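Local coordinates for lipoxygenase (Cyanothece sp., PDB 5EK8), which probably inserts molecular oxygen into polyunsaturated fatty acids at a non-heme iron centre, acting as a 9R-lipoxygenase, at residues I30-K33 with A34-Q37. Sequence-based numbering, arbitrary orientation.
Sequences IEEK and AEKQ
E32 and E35 run side by side and in the same direction along the exposed flank of helix 24-36, a worked example of how side chains three and four residues apart meet on a helix. OE2 of E35 lies 3.6 Å from CG of E32, so carboxylate meets methylene, and the two carboxylate planes are only 21° apart. Their like charges stay separated, with E32 OE2 and E35 OE2 4.9 Å from each other. K28, one turn earlier, forms a salt bridge with OE2 of E32 and probably eases that repulsion; K36, its NZ 5.2 Å from E32 OE1, may add a weaker, more distant positive charge, without contact.

The backbone bonds run from i to i+4: A34 N to I30 O at 2.9 Å, E35 N to E31 O and K36 N to E32 O. E32 O also receives a weak bond from E35 N. The methyl CB of A34 lies 3.3 Å from E31 O. In K33, chi1 of -174° sets CG beside the carbonyl carbon, 3.9 Å from A34 N, while CG of Q37 packs 3.4 Å from K33 O. On another face, I30 and A34 rest on helix 188-214, through F192, Y195 and V188. These are the last two turns of an amphipathic surface α-helix, with Q37 just beyond its end, laid against a longer helix, away from the iron site.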
loop_
_atom_site.group_PDB
_atom_site.type_symbol
_atom_site.label_atom_id
_atom_site.label_comp_id
_atom_site.label_asym_id
_atom_site.label_seq_id
_atom_site.Cartn_x
_atom_site.Cartn_y
_atom_site.Cartn_z
ATOM N N ILE A 30 2.045 -23.880 6.031
ATOM C CA ILE A 30 2.015 -22.455 6.338
ATOM C C ILE A 30 2.353 -22.202 7.800
ATOM O O ILE A 30 3.264 -21.435 8.117
ATOM C CB ILE A 30 0.638 -21.838 6.031
ATOM C CG1 ILE A 30 0.381 -21.822 4.525
ATOM C CG2 ILE A 30 0.550 -20.432 6.589
ATOM C CD1 ILE A 30 -0.963 -21.238 4.146
ATOM N N GLU A 31 1.615 -22.863 8.687
ATOM C CA GLU A 31 1.793 -22.686 10.122
ATOM C C GLU A 31 3.216 -23.012 10.564
ATOM O O GLU A 31 3.792 -22.317 11.409
ATOM C CB GLU A 31 0.788 -23.548 10.889
ATOM C CG GLU A 31 -0.648 -23.053 10.794
ATOM C CD GLU A 31 -1.643 -23.970 11.494
ATOM O OE1 GLU A 31 -1.542 -25.206 11.334
ATOM O OE2 GLU A 31 -2.530 -23.452 12.207
ATOM N N GLU A 32 3.793 -24.059 9.989
ATOM C CA GLU A 32 5.139 -24.441 10.384
ATOM C C GLU A 32 6.155 -23.453 9.830
ATOM O O GLU A 32 7.094 -23.083 10.530
ATOM C CB GLU A 32 5.442 -25.873 9.951
ATOM C CG GLU A 32 4.917 -26.884 10.965
ATOM C CD GLU A 32 4.924 -28.313 10.467
ATOM O OE1 GLU A 32 5.551 -28.581 9.420
ATOM O OE2 GLU A 32 4.295 -29.166 11.131
ATOM N N LYS A 33 5.938 -22.996 8.598
ATOM C CA LYS A 33 6.746 -21.924 8.015
ATOM C C LYS A 33 6.784 -20.724 8.946
ATOM O O LYS A 33 7.832 -20.110 9.146
ATOM C CB LYS A 33 6.191 -21.510 6.651
ATOM C CG LYS A 33 7.038 -20.497 5.894
ATOM C CD LYS A 33 6.379 -20.170 4.558
ATOM C CE LYS A 33 7.347 -19.512 3.581
ATOM N NZ LYS A 33 6.814 -19.496 2.185
ATOM N N ALA A 34 5.629 -20.402 9.515
ATOM C CA ALA A 34 5.532 -19.322 10.487
ATOM C C ALA A 34 6.295 -19.633 11.770
ATOM O O ALA A 34 6.922 -18.747 12.353
ATOM C CB ALA A 34 4.083 -19.039 10.807
ATOM N N GLU A 35 6.238 -20.886 12.210
ATOM C CA GLU A 35 6.833 -21.249 13.493
ATOM C C GLU A 35 8.364 -21.327 13.445
ATOM O O GLU A 35 9.021 -21.068 14.452
ATOM C CB GLU A 35 6.253 -22.580 13.994
ATOM C CG GLU A 35 7.104 -23.810 13.694
ATOM C CD GLU A 35 6.497 -25.096 14.230
ATOM O OE1 GLU A 35 5.526 -25.015 15.013
ATOM O OE2 GLU A 35 6.993 -26.186 13.864
ATOM N N LYS A 36 8.934 -21.671 12.291
ATOM C CA LYS A 36 10.386 -21.831 12.187
ATOM C C LYS A 36 11.098 -20.480 12.158
ATOM O O LYS A 36 12.259 -20.366 12.550
ATOM C CB LYS A 36 10.775 -22.623 10.934
ATOM C CG LYS A 36 9.928 -23.843 10.632
ATOM C CD LYS A 36 10.397 -25.101 11.341
ATOM C CE LYS A 36 9.752 -26.329 10.707
ATOM N NZ LYS A 36 10.397 -27.605 11.121
ATOM N N GLN A 37 10.397 -19.455 11.686
ATOM C CA GLN A 37 10.999 -18.139 11.523
ATOM C C GLN A 37 10.991 -17.359 12.833
ATOM O O GLN A 37 11.221 -16.148 12.857
ATOM C CB GLN A 37 10.278 -17.366 10.419
ATOM C CG GLN A 37 10.483 -17.972 9.038
ATOM C CD GLN A 37 9.737 -17.226 7.950
ATOM O OE1 GLN A 37 8.739 -16.557 8.216
ATOM N NE2 GLN A 37 10.219 -17.338 6.715
#